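Side-chain contacts in HTH-type transcriptional regulator AscG (Escherichia coli, PDB 3BRQ), which represses transcription of the cryptic asc operon as a sequence-specific DNA-binding regulator of the LacI family: residues 129-132 with 133-137; 236-239 with 240-243; 253-256 with 257-261; 104-107 with 108-111; 217-221 with 222-226. One frame throughout, in Å; residues are numbered along the deposited sequence.

Contact 1 (129-132 with 133-137)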
loop_
_atom_site.group_PDB
_atom_site.type_symbol
_atom_site.label_atom_id
_atom_site.label_comp_id
_atom_site.label_asym_id
_atom_site.label_seq_id
_atom_site.Cartn_x
_atom_site.Cartn_y
_atom_site.Cartn_z
ATOM N N ASN B 129 14.822 13.339 15.887
ATOM C CA ASN B 129 14.132 13.034 17.162
ATOM C C ASN B 129 14.158 11.582 17.560
ATOM O O ASN B 129 14.352 11.291 18.722
ATOM C CB ASN B 129 12.668 13.475 17.142
ATOM C CG ASN B 129 12.504 14.939 17.147
ATOM O OD1 ASN B 129 13.440 15.723 17.378
ATOM N ND2 ASN B 129 11.300 15.343 16.860
ATOM N N ALA B 130 13.968 10.672 16.602
ATOM C CA ALA B 130 14.015 9.217 16.883
ATOM C C ALA B 130 15.440 8.765 17.271
ATOM O O ALA B 130 15.652 8.110 18.282
ATOM C CB ALA B 130 13.453 8.423 15.666
ATOM N N VAL B 131 16.435 9.215 16.518
ATOM C CA VAL B 131 17.820 8.934 16.835
ATOM C C VAL B 131 18.232 9.530 18.209
ATOM O O VAL B 131 18.907 8.844 19.001
ATOM C CB VAL B 131 18.789 9.380 15.688
ATOM C CG1 VAL B 131 20.300 9.153 16.058
ATOM C CG2 VAL B 131 18.425 8.678 14.361
ATOM N N ALA B 132 17.829 10.764 18.490
ATOM C CA ALA B 132 18.178 11.442 19.763
ATOM C C ALA B 132 17.595 10.680 20.945
ATOM O O ALA B 132 18.215 10.595 22.005
ATOM C CB ALA B 132 17.702 12.894 19.777
ATOM N N GLU B 133 16.433 10.091 20.732
ATOM C CA GLU B 133 15.788 9.262 21.731
ATOM C C GLU B 133 16.591 8.003 22.014
ATOM O O GLU B 133 16.716 7.583 23.182
ATOM C CB GLU B 133 14.388 8.900 21.279
ATOM C CG GLU B 133 13.601 8.101 22.339
ATOM C CD GLU B 133 12.101 8.202 22.207
ATOM O OE1 GLU B 133 11.404 7.334 22.809
ATOM O OE2 GLU B 133 11.605 9.141 21.531
ATOM N N LEU B 134 17.151 7.397 20.955
ATOM C CA LEU B 134 18.029 6.272 21.142
ATOM C C LEU B 134 19.254 6.698 21.899
ATOM O O LEU B 134 19.623 6.016 22.855
ATOM C CB LEU B 134 18.433 5.604 19.796
ATOM C CG LEU B 134 17.322 4.963 18.990
ATOM C CD1 LEU B 134 17.797 4.529 17.562
ATOM C CD2 LEU B 134 16.686 3.788 19.695
ATOM N N ILE B 135 19.907 7.789 21.486
ATOM C CA ILE B 135 21.121 8.263 22.174
ATOM C C ILE B 135 20.881 8.549 23.668
ATOM O O ILE B 135 21.685 8.162 24.537
ATOM C CB ILE B 135 21.743 9.510 21.522
ATOM C CG1 ILE B 135 22.129 9.226 20.057
ATOM C CG2 ILE B 135 22.977 10.017 22.368
ATOM C CD1 ILE B 135 22.524 10.458 19.231
ATOM N N ASN B 136 19.772 9.207 23.976
ATOM C CA ASN B 136 19.446 9.519 25.378
ATOM C C ASN B 136 19.016 8.299 26.194
ATOM O O ASN B 136 19.163 8.315 27.425
ATOM C CB ASN B 136 18.426 10.660 25.463
ATOM C CG ASN B 136 19.006 11.986 24.990
ATOM O OD1 ASN B 136 18.453 12.627 24.075
ATOM N ND2 ASN B 136 20.146 12.392 25.577
ATOM N N ALA B 137 18.513 7.247 25.522
ATOM C CA ALA B 137 18.322 5.937 26.169
ATOM C C ALA B 137 19.625 5.128 26.322
ATOM O O ALA B 137 19.590 3.997 26.801
ATOM C CB ALA B 137 17.238 5.108 25.482
#
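The backbone oxygen of Val131 receives the N-H of Ile135 at 2.9 Å, with an N-H...O angle of 166°. It is one of four successive i to i+4 bonds along the last turns of the alpha helix 123-136. Glu133 N reaches Asn129 O at 3.1 Å, Leu134 N reaches Ala130 O at the same distance, and Asn136 N reaches Ala132 O at 2.9 Å. Between side chains the apolar contact is that of Val131 with Ile135, one turn on, on the buried side. CG1 of Val131 stands opposite its backbone N (chi1 177°), which directs that branch up the helix to Ile135, and CG1 of Ile135 in turn packs against the Val131 carbonyl oxygen at 3.4 Å. Branched aliphatic residues suit this side because the helix lies on the sheet of its domain: Val131 and Leu134 rest on Ile142 of strand 142-145 and Val205 of strand 203-206, and Val131 also meets Tyr161 and Ala164 of helix 152-167. Glu133 carries its charge away on an extended chain to a salt bridge with Arg287, while Asn129 uses OD1 for a hydrogen bond from Gln125, one turn earlier. Across the turn itself, the closest apolar approach of side chains is Val131 CG1 to Ile135 CD1, 4.1 Å.

Contact 2 (236-239 with 240-243)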
loop_
_atom_site.group_PDB
_atom_site.type_symbol
_atom_site.label_atom_id
_atom_site.label_comp_id
_atom_site.label_asym_id
_atom_site.label_seq_id
_atom_site.Cartn_x
_atom_site.Cartn_y
_atom_site.Cartn_z
ATOM N N ASP B 236 6.658 5.138 9.312
ATOM C CA ASP B 236 5.425 4.886 8.520
ATOM C C ASP B 236 4.335 4.430 9.478
ATOM O O ASP B 236 3.159 4.679 9.229
ATOM C CB ASP B 236 5.494 3.724 7.484
ATOM C CG ASP B 236 6.291 4.059 6.171
ATOM O OD1 ASP B 236 6.626 5.222 5.897
ATOM O OD2 ASP B 236 6.583 3.090 5.427
ATOM N N ASP B 237 4.714 3.683 10.503
ATOM C CA ASP B 237 3.738 3.122 11.450
ATOM C C ASP B 237 2.649 2.358 10.680
ATOM O O ASP B 237 1.432 2.608 10.857
ATOM C CB ASP B 237 3.158 4.234 12.338
ATOM C CG ASP B 237 2.341 3.712 13.462
ATOM O OD1 ASP B 237 2.665 2.637 14.006
ATOM O OD2 ASP B 237 1.344 4.392 13.806
ATOM N N ILE B 238 3.067 1.436 9.833
ATOM C CA ILE B 238 2.070 0.612 9.062
ATOM C C ILE B 238 1.110 -0.187 9.940
ATOM O O ILE B 238 1.366 -0.430 11.116
ATOM C CB ILE B 238 2.727 -0.291 8.024
ATOM C CG1 ILE B 238 3.654 -1.301 8.701
ATOM C CG2 ILE B 238 3.477 0.570 6.950
ATOM C CD1 ILE B 238 4.423 -2.123 7.721
ATOM N N ALA B 239 0.001 -0.644 9.361
ATOM C CA ALA B 239 -1.020 -1.290 10.185
ATOM C C ALA B 239 -0.467 -2.531 10.867
ATOM O O ALA B 239 -0.802 -2.806 12.001
ATOM C CB ALA B 239 -2.313 -1.597 9.345
ATOM N N ILE B 240 0.430 -3.257 10.214
ATOM C CA ILE B 240 1.016 -4.445 10.865
ATOM C C ILE B 240 2.066 -4.194 11.949
ATOM O O ILE B 240 2.486 -5.119 12.604
ATOM C CB ILE B 240 1.635 -5.457 9.851
ATOM C CG1 ILE B 240 2.798 -4.829 9.118
ATOM C CG2 ILE B 240 0.620 -5.933 8.887
ATOM C CD1 ILE B 240 3.639 -5.836 8.473
ATOM N N ALA B 241 2.532 -2.968 12.119
ATOM C CA ALA B 241 3.624 -2.728 13.080
ATOM C C ALA B 241 3.328 -3.251 14.508
ATOM O O ALA B 241 4.205 -3.853 15.154
ATOM C CB ALA B 241 3.996 -1.219 13.084
ATOM N N PRO B 242 2.070 -3.056 15.022
ATOM C CA PRO B 242 1.918 -3.549 16.378
ATOM C C PRO B 242 1.881 -5.085 16.411
ATOM O O PRO B 242 1.854 -5.663 17.479
ATOM C CB PRO B 242 0.574 -2.932 16.821
ATOM C CG PRO B 242 0.275 -1.859 15.842
ATOM C CD PRO B 242 0.817 -2.430 14.560
ATOM N N TYR B 243 1.970 -5.735 15.252
ATOM C CA TYR B 243 1.719 -7.189 15.186
ATOM C C TYR B 243 2.927 -7.988 14.741
ATOM O O TYR B 243 2.854 -9.217 14.633
ATOM C CB TYR B 243 0.496 -7.492 14.295
ATOM C CG TYR B 243 -0.711 -6.752 14.793
ATOM C CD1 TYR B 243 -1.111 -5.550 14.200
ATOM C CD2 TYR B 243 -1.425 -7.218 15.913
ATOM C CE1 TYR B 243 -2.213 -4.856 14.674
ATOM C CE2 TYR B 243 -2.507 -6.521 16.396
ATOM C CZ TYR B 243 -2.893 -5.355 15.779
ATOM O OH TYR B 243 -3.936 -4.645 16.293
#
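Ile238 lies alongside Ile240, both side chains pointing the same way. From CB, the Ile238 chain turns with CG1 between the backbone N and the carbonyl carbon (chi1 62°), a setting that lays CG1 3.7 Å from Ile240 CG1 and 4.4 Å from Ala241 CB. At the tip, Ile238 CD1 presses on Ile240 CG1 at 3.5 Å, tighter than usual for two carbons, and lies 3.9 Å from Ile240 CD1. The backbone here makes a type I beta turn from Ile238 to Ala241, closed by Ala241 N to Ile238 O at 3.0 Å. Ala241, the last residue of the turn, also begins a 3-10 segment, 241-243. Pro242, which has no N-H to offer, fits its first turn and sets CD 3.1 Å from Ala239 O, an oxygen that also lies at the edge of the Tyr243 ring, in its plane. Asp237 is held by Arg288 in a salt bridge. Small Ala239 leaves room at the turn's corner for the second subunit, whose Pro184 packs there, while Ile240 meets Ile240 of that subunit. Within its own chain the turn follows strand 231-235, and Ile238 and Ile240 both rest on Ile213 of helix 209-221.

Contact 3 (253-256 with 257-261)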
loop_
_atom_site.group_PDB
_atom_site.type_symbol
_atom_site.label_atom_id
_atom_site.label_comp_id
_atom_site.label_asym_id
_atom_site.label_seq_id
_atom_site.Cartn_x
_atom_site.Cartn_y
_atom_site.Cartn_z
ATOM N N ILE B 253 3.605 9.514 10.744
ATOM C CA ILE B 253 3.433 10.763 9.992
ATOM C C ILE B 253 1.939 11.070 10.027
ATOM O O ILE B 253 1.122 10.175 9.795
ATOM C CB ILE B 253 3.977 10.626 8.499
ATOM C CG1 ILE B 253 5.408 10.030 8.478
ATOM C CG2 ILE B 253 3.921 11.960 7.688
ATOM C CD1 ILE B 253 6.521 10.840 9.223
ATOM N N PRO B 254 1.578 12.344 10.315
ATOM C CA PRO B 254 0.193 12.782 10.316
ATOM C C PRO B 254 -0.355 12.926 8.878
ATOM O O PRO B 254 -0.818 13.998 8.472
ATOM C CB PRO B 254 0.252 14.124 11.029
ATOM C CG PRO B 254 1.643 14.653 10.734
ATOM C CD PRO B 254 2.525 13.450 10.625
ATOM N N VAL B 255 -0.308 11.838 8.123
ATOM C CA VAL B 255 -0.791 11.843 6.739
ATOM C C VAL B 255 -2.196 12.436 6.618
ATOM O O VAL B 255 -2.415 13.370 5.853
ATOM C CB VAL B 255 -0.760 10.389 6.114
ATOM C CG1 VAL B 255 -1.463 10.342 4.747
ATOM C CG2 VAL B 255 0.640 9.931 5.970
ATOM N N THR B 256 -3.137 11.888 7.380
ATOM C CA THR B 256 -4.537 12.324 7.358
ATOM C C THR B 256 -4.731 13.832 7.551
ATOM O O THR B 256 -5.410 14.534 6.760
ATOM C CB THR B 256 -5.316 11.599 8.479
ATOM O OG1 THR B 256 -5.455 10.232 8.116
ATOM C CG2 THR B 256 -6.676 12.215 8.680
ATOM N N GLU B 257 -4.125 14.322 8.612
ATOM C CA GLU B 257 -4.065 15.755 8.862
ATOM C C GLU B 257 -3.462 16.486 7.708
ATOM O O GLU B 257 -3.951 17.556 7.318
ATOM C CB GLU B 257 -3.247 16.059 10.121
ATOM C CG GLU B 257 -3.901 15.617 11.434
ATOM C CD GLU B 257 -3.728 14.119 11.783
ATOM O OE1 GLU B 257 -3.025 13.341 11.071
ATOM O OE2 GLU B 257 -4.322 13.721 12.817
HETATM N N MSE B 258 -2.366 15.950 7.173
HETATM C CA MSE B 258 -1.649 16.660 6.123
HETATM C C MSE B 258 -2.503 16.795 4.859
HETATM O O MSE B 258 -2.443 17.825 4.189
HETATM C CB MSE B 258 -0.340 15.938 5.785
HETATM C CG MSE B 258 0.826 16.391 6.688
HETATM SE SE MSE B 258 2.332 15.232 6.430
HETATM C CE MSE B 258 3.033 16.177 4.960
ATOM N N ILE B 259 -3.288 15.755 4.567
ATOM C CA ILE B 259 -4.093 15.669 3.339
ATOM C C ILE B 259 -5.308 16.574 3.429
ATOM O O ILE B 259 -5.684 17.240 2.453
ATOM C CB ILE B 259 -4.494 14.206 3.017
ATOM C CG1 ILE B 259 -3.250 13.441 2.602
ATOM C CG2 ILE B 259 -5.379 14.120 1.780
ATOM C CD1 ILE B 259 -2.388 14.248 1.547
ATOM N N GLN B 260 -5.893 16.606 4.620
ATOM C CA GLN B 260 -7.047 17.432 4.899
ATOM C C GLN B 260 -6.648 18.895 4.853
ATOM O O GLN B 260 -7.419 19.731 4.365
ATOM C CB GLN B 260 -7.627 17.087 6.251
ATOM C CG GLN B 260 -8.324 15.723 6.299
ATOM C CD GLN B 260 -8.775 15.367 7.709
ATOM O OE1 GLN B 260 -8.468 16.081 8.662
ATOM N NE2 GLN B 260 -9.511 14.247 7.849
ATOM N N GLU B 261 -5.448 19.206 5.319
ATOM C CA GLU B 261 -4.917 20.565 5.154
ATOM C C GLU B 261 -4.751 21.000 3.705
ATOM O O GLU B 261 -5.332 21.981 3.287
ATOM C CB GLU B 261 -3.571 20.727 5.839
ATOM C CG GLU B 261 -3.116 22.155 5.846
ATOM C CD GLU B 261 -3.843 22.981 6.908
ATOM O OE1 GLU B 261 -4.839 22.504 7.530
ATOM O OE2 GLU B 261 -3.386 24.104 7.138
#
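Backbone hydrogen bonds join Pro254 to Met258, Val255 to Ile259 and Thr256 to Gln260. Met258 N approaches Pro254 O at 2.8 Å, and Ile259 N meets Val255 O at the same distance. Thr256 O accepts twice: Gln260 N binds it at 3.0 Å with an angle of 159°, and Ile259 N adds a weak bond.

These bonds open helix 255-270, which follows strand 249-252. Pro254 holds the N-cap position and is also the centre of an inverse gamma turn. Proline suits the place, since its ring stiffens the entry and a residue before the first turn needs no N-H for an intrahelical bond.

Apolar contacts gather on the buried side. The selenium of Met258, a selenomethionine, lies 3.8 Å from Ile253 CG2; the bend of its chain at the last torsion (chi3 86°) turns the methyl end away from the segment before it. Val255 and Ile259 run side by side with CG1 to CG1 at 4.2 Å, two branched chains that also face helix 36-49, where Ile259 touches Leu39, His42 and Ala43.

Polar ends lie toward the exposed side. Glu257 folds back at chi2 (81°), bringing OE1 to 3.4 Å from Pro254 CB. The extended Gln260 chain runs alongside Thr256, whose methyl CG2 meets Gln260 NE2 at 3.6 Å, whereas Thr256 OG1 makes a weak hydrogen bond with Glu38 OE2.

Contact 4 (104-107 with 108-111)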
loop_
_atom_site.group_PDB
_atom_site.type_symbol
_atom_site.label_atom_id
_atom_site.label_comp_id
_atom_site.label_asym_id
_atom_site.label_seq_id
_atom_site.Cartn_x
_atom_site.Cartn_y
_atom_site.Cartn_z
ATOM N N ILE B 104 -2.276 26.023 -7.194
ATOM C CA ILE B 104 -1.395 24.827 -7.212
ATOM C C ILE B 104 -0.698 24.711 -5.870
ATOM O O ILE B 104 -0.081 25.678 -5.395
ATOM C CB ILE B 104 -0.335 24.837 -8.349
ATOM C CG1 ILE B 104 -1.027 24.939 -9.701
ATOM C CG2 ILE B 104 0.576 23.539 -8.291
ATOM C CD1 ILE B 104 -0.097 25.219 -10.849
HETATM N N MSE B 105 -0.823 23.559 -5.224
HETATM C CA MSE B 105 -0.130 23.369 -3.963
HETATM C C MSE B 105 0.741 22.122 -3.988
HETATM O O MSE B 105 0.410 21.172 -4.709
HETATM C CB MSE B 105 -1.149 23.322 -2.815
HETATM C CG MSE B 105 -1.647 24.772 -2.494
HETATM SE SE MSE B 105 -2.775 24.886 -0.950
HETATM C CE MSE B 105 -1.546 24.601 0.485
ATOM N N VAL B 106 1.793 22.108 -3.163
ATOM C CA VAL B 106 2.782 21.026 -3.135
ATOM C C VAL B 106 2.727 20.331 -1.775
ATOM O O VAL B 106 2.617 20.978 -0.746
ATOM C CB VAL B 106 4.248 21.542 -3.469
ATOM C CG1 VAL B 106 4.711 22.498 -2.430
ATOM C CG2 VAL B 106 5.260 20.380 -3.567
ATOM N N LEU B 107 2.711 18.999 -1.810
ATOM C CA LEU B 107 2.793 18.122 -0.650
ATOM C C LEU B 107 4.218 17.539 -0.512
ATOM O O LEU B 107 4.792 17.022 -1.494
ATOM C CB LEU B 107 1.790 16.955 -0.850
ATOM C CG LEU B 107 1.645 15.947 0.309
ATOM C CD1 LEU B 107 0.934 16.638 1.522
ATOM C CD2 LEU B 107 0.821 14.737 -0.149
ATOM N N ASN B 108 4.759 17.555 0.716
ATOM C CA ASN B 108 6.004 16.829 1.054
ATOM C C ASN B 108 7.277 17.587 0.672
ATOM O O ASN B 108 8.376 17.012 0.734
ATOM C CB ASN B 108 6.044 15.389 0.475
ATOM C CG ASN B 108 7.018 14.447 1.255
ATOM O OD1 ASN B 108 7.778 13.670 0.659
ATOM N ND2 ASN B 108 6.997 14.524 2.567
ATOM N N ARG B 109 7.151 18.848 0.248
ATOM C CA ARG B 109 8.332 19.656 -0.111
ATOM C C ARG B 109 8.078 21.079 0.413
ATOM O O ARG B 109 6.953 21.592 0.325
ATOM C CB ARG B 109 8.577 19.687 -1.641
ATOM C CG ARG B 109 8.351 18.350 -2.419
ATOM C CD ARG B 109 9.486 17.271 -2.221
ATOM N NE ARG B 109 10.721 17.906 -2.636
ATOM C CZ ARG B 109 11.165 17.930 -3.895
ATOM N NH1 ARG B 109 10.536 17.211 -4.822
ATOM N NH2 ARG B 109 12.299 18.602 -4.206
ATOM N N ARG B 110 9.104 21.708 0.969
ATOM C CA ARG B 110 8.974 23.095 1.492
ATOM C C ARG B 110 9.400 24.131 0.460
ATOM O O ARG B 110 10.543 24.125 0.042
ATOM C CB ARG B 110 9.805 23.268 2.782
ATOM C CG ARG B 110 9.555 24.639 3.478
ATOM C CD ARG B 110 10.135 24.718 4.890
ATOM N NE ARG B 110 11.380 23.967 4.998
ATOM C CZ ARG B 110 12.216 24.001 6.041
ATOM N NH1 ARG B 110 11.961 24.765 7.108
ATOM N NH2 ARG B 110 13.320 23.257 6.006
ATOM N N LEU B 111 8.496 25.013 0.041
ATOM C CA LEU B 111 8.847 25.999 -0.986
ATOM C C LEU B 111 9.626 27.215 -0.471
ATOM O O LEU B 111 9.517 27.592 0.708
ATOM C CB LEU B 111 7.603 26.445 -1.777
ATOM C CG LEU B 111 6.953 25.381 -2.686
ATOM C CD1 LEU B 111 5.985 26.026 -3.628
ATOM C CD2 LEU B 111 7.969 24.570 -3.475
#
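Val106 sends both of its methyls against the chain that follows, one to Leu111 and one to Arg109. CG1 sits between the backbone N and the carbonyl carbon (chi1 64°), which brings it 3.7 Å from Leu111 CG, with both leucine methyls close by. Its other branch, CG2, lies 3.9 Å from CG of Arg109 and equally near CB, so the aliphatic root of the arginine lies across the valine. A beta-branched residue fits here because its two arms serve two neighbours at once, and Leu111 continues the same apolar patch to Ile93 and Ile97 of helix 90-98.

No hydrogen bond joins the two segments, and Arg109 O, packed 3.7 Å from Val106 CG1, is buried with no partner in the model. The arginine bends at chi2 and chi3 to give NH1 to the backbone oxygens of Leu88 and Pro85. Asn108, at positive phi (82°), a conformation asparagine tolerates comparatively well, turns its amide away, with ND2 bonded to His123 NE2 and its nearest side-chain atom about 3 Å from a sulfate ion, probably from the crystallisation liquor.

The arrangement is that of a parallel alpha/beta sheet: strand 104-107 runs out into a loop at its C-terminal end, the side of the sheet where periplasmic-binding-protein-like folds commonly place their ligand pocket.

Contact 5 (217-221 with 222-226)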
loop_
_atom_site.group_PDB
_atom_site.type_symbol
_atom_site.label_atom_id
_atom_site.label_comp_id
_atom_site.label_asym_id
_atom_site.label_seq_id
_atom_site.Cartn_x
_atom_site.Cartn_y
_atom_site.Cartn_z
ATOM N N LYS B 217 14.032 -9.703 10.655
ATOM C CA LYS B 217 14.009 -11.132 10.248
ATOM C C LYS B 217 15.452 -11.638 10.162
ATOM O O LYS B 217 15.830 -12.664 10.710
ATOM C CB LYS B 217 13.237 -11.334 8.916
ATOM C CG LYS B 217 13.252 -12.755 8.362
ATOM C CD LYS B 217 12.285 -13.658 9.124
ATOM C CE LYS B 217 12.240 -15.066 8.557
ATOM N NZ LYS B 217 11.326 -15.920 9.420
ATOM N N ALA B 218 16.286 -10.851 9.527
ATOM C CA ALA B 218 17.668 -11.277 9.307
ATOM C C ALA B 218 18.391 -11.343 10.666
ATOM O O ALA B 218 19.241 -12.223 10.890
ATOM C CB ALA B 218 18.340 -10.354 8.316
ATOM N N LEU B 219 18.003 -10.465 11.584
ATOM C CA LEU B 219 18.606 -10.433 12.894
ATOM C C LEU B 219 18.198 -11.690 13.696
ATOM O O LEU B 219 19.043 -12.355 14.303
ATOM C CB LEU B 219 18.231 -9.128 13.646
ATOM C CG LEU B 219 18.892 -7.802 13.236
ATOM C CD1 LEU B 219 18.176 -6.628 13.887
ATOM C CD2 LEU B 219 20.373 -7.817 13.641
ATOM N N HIS B 220 16.900 -11.997 13.693
ATOM C CA HIS B 220 16.373 -13.206 14.310
ATOM C C HIS B 220 17.024 -14.455 13.738
ATOM O O HIS B 220 17.350 -15.385 14.489
ATOM C CB HIS B 220 14.883 -13.283 14.048
ATOM C CG HIS B 220 14.187 -14.359 14.807
ATOM N ND1 HIS B 220 13.762 -15.530 14.220
ATOM C CD2 HIS B 220 13.790 -14.416 16.099
ATOM C CE1 HIS B 220 13.150 -16.275 15.123
ATOM N NE2 HIS B 220 13.154 -15.624 16.274
ATOM N N GLU B 221 17.207 -14.489 12.419
ATOM C CA GLU B 221 17.876 -15.606 11.750
ATOM C C GLU B 221 19.350 -15.719 12.145
ATOM O O GLU B 221 19.905 -16.806 12.179
ATOM C CB GLU B 221 17.785 -15.468 10.240
ATOM C CG GLU B 221 16.450 -15.867 9.622
ATOM C CD GLU B 221 16.443 -15.689 8.105
ATOM O OE1 GLU B 221 17.347 -14.981 7.566
ATOM O OE2 GLU B 221 15.548 -16.250 7.448
ATOM N N ARG B 222 19.997 -14.599 12.450
ATOM C CA ARG B 222 21.388 -14.683 12.824
ATOM C C ARG B 222 21.534 -14.865 14.338
ATOM O O ARG B 222 22.644 -14.778 14.853
ATOM C CB ARG B 222 22.205 -13.478 12.300
ATOM C CG ARG B 222 22.288 -13.389 10.771
ATOM C CD ARG B 222 22.663 -14.727 10.126
ATOM N NE ARG B 222 24.074 -15.074 10.308
ATOM C CZ ARG B 222 24.954 -15.219 9.315
ATOM N NH1 ARG B 222 24.569 -15.053 8.047
ATOM N NH2 ARG B 222 26.227 -15.534 9.582
ATOM N N GLY B 223 20.416 -15.141 15.023
ATOM C CA GLY B 223 20.382 -15.255 16.495
ATOM C C GLY B 223 20.747 -13.967 17.231
ATOM O O GLY B 223 21.346 -14.003 18.314
ATOM N N VAL B 224 20.376 -12.821 16.658
ATOM C CA VAL B 224 20.622 -11.520 17.323
ATOM C C VAL B 224 19.314 -11.024 17.907
ATOM O O VAL B 224 18.392 -10.695 17.163
ATOM C CB VAL B 224 21.206 -10.450 16.361
ATOM C CG1 VAL B 224 21.499 -9.135 17.110
ATOM C CG2 VAL B 224 22.486 -10.941 15.714
ATOM N N ALA B 225 19.249 -10.945 19.238
ATOM C CA ALA B 225 18.022 -10.570 19.940
ATOM C C ALA B 225 17.594 -9.132 19.719
ATOM O O ALA B 225 18.398 -8.193 19.897
ATOM C CB ALA B 225 18.137 -10.856 21.449
ATOM N N VAL B 226 16.332 -8.989 19.313
ATOM C CA VAL B 226 15.624 -7.712 19.284
ATOM C C VAL B 226 14.529 -7.711 20.348
ATOM O O VAL B 226 13.635 -8.576 20.297
ATOM C CB VAL B 226 14.986 -7.454 17.897
ATOM C CG1 VAL B 226 14.277 -6.082 17.850
ATOM C CG2 VAL B 226 16.026 -7.516 16.832
#
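Leu219 places CG beside its backbone N, opposite the carbonyl carbon (chi1 -74°), which carries its two methyls to two different valines. CD2 reaches Val224, 3.9 Å from both CB and CG1, and CD1 meets Val226 CG2 at 3.8 Å, the leucine and this second valine crossing at about a right angle. Val226 has CG1 opposite its own backbone N, leaving CG2 to face the leucine. The forked leucine thus joins the last turn of the helix to residues 224 and 226 beyond it, and the beta-branched valines suit the extended backbone there.

Helix 209-221 ends in a Schellman motif. Val224 N binds Leu219 O at 2.7 Å, with an angle of 162°, and Gly223 N binds His220 O at 3.1 Å from well above the carbonyl plane. Gly223 is the C-prime residue; at phi 63° the lack of a side chain lets the backbone take a conformation strained for most residues. Leu219 O also receives a weak bond from Arg222 N, whose stronger one goes to Ala218 O at 2.9 Å. Two donors therefore share the leucine oxygen at the helix end.

Arg222 lays CG 3.3 Å from Ala218 O and bends at chi2 and chi3, its charged end forming a salt bridge with Glu192 of helix 184-197. His220 packs on Val245 of the second subunit. Ala218, small enough for close helix packing, meets Ala188 and Val191 of helix 184-197, while Leu219 and Val226 both rest on Val232 of strand 231-235.

Along the chain the order is contact 4, contact 1, contact 5, contact 2, contact 3. Contacts 1, 2 and 5 belong to the part built on the mixed sheet: helix 123-136 faces strands 142-145 and 203-206, while helix 209-221 and the turn after strand 231-235 both meet the second subunit, their contact centres 19 Å apart. Contact 4 lies at the end of strand 104-107 in the parallel sheet, its centre about 40 Å from that of contact 5. Contact 3 joins the two parts: it follows strand 249-252 of the mixed sheet, yet its Ile259 CD1 packs on Leu107 CD2 of contact 4 at 3.7 Å. Such two-lobed architecture is characteristic of LacI-family regulatory domains.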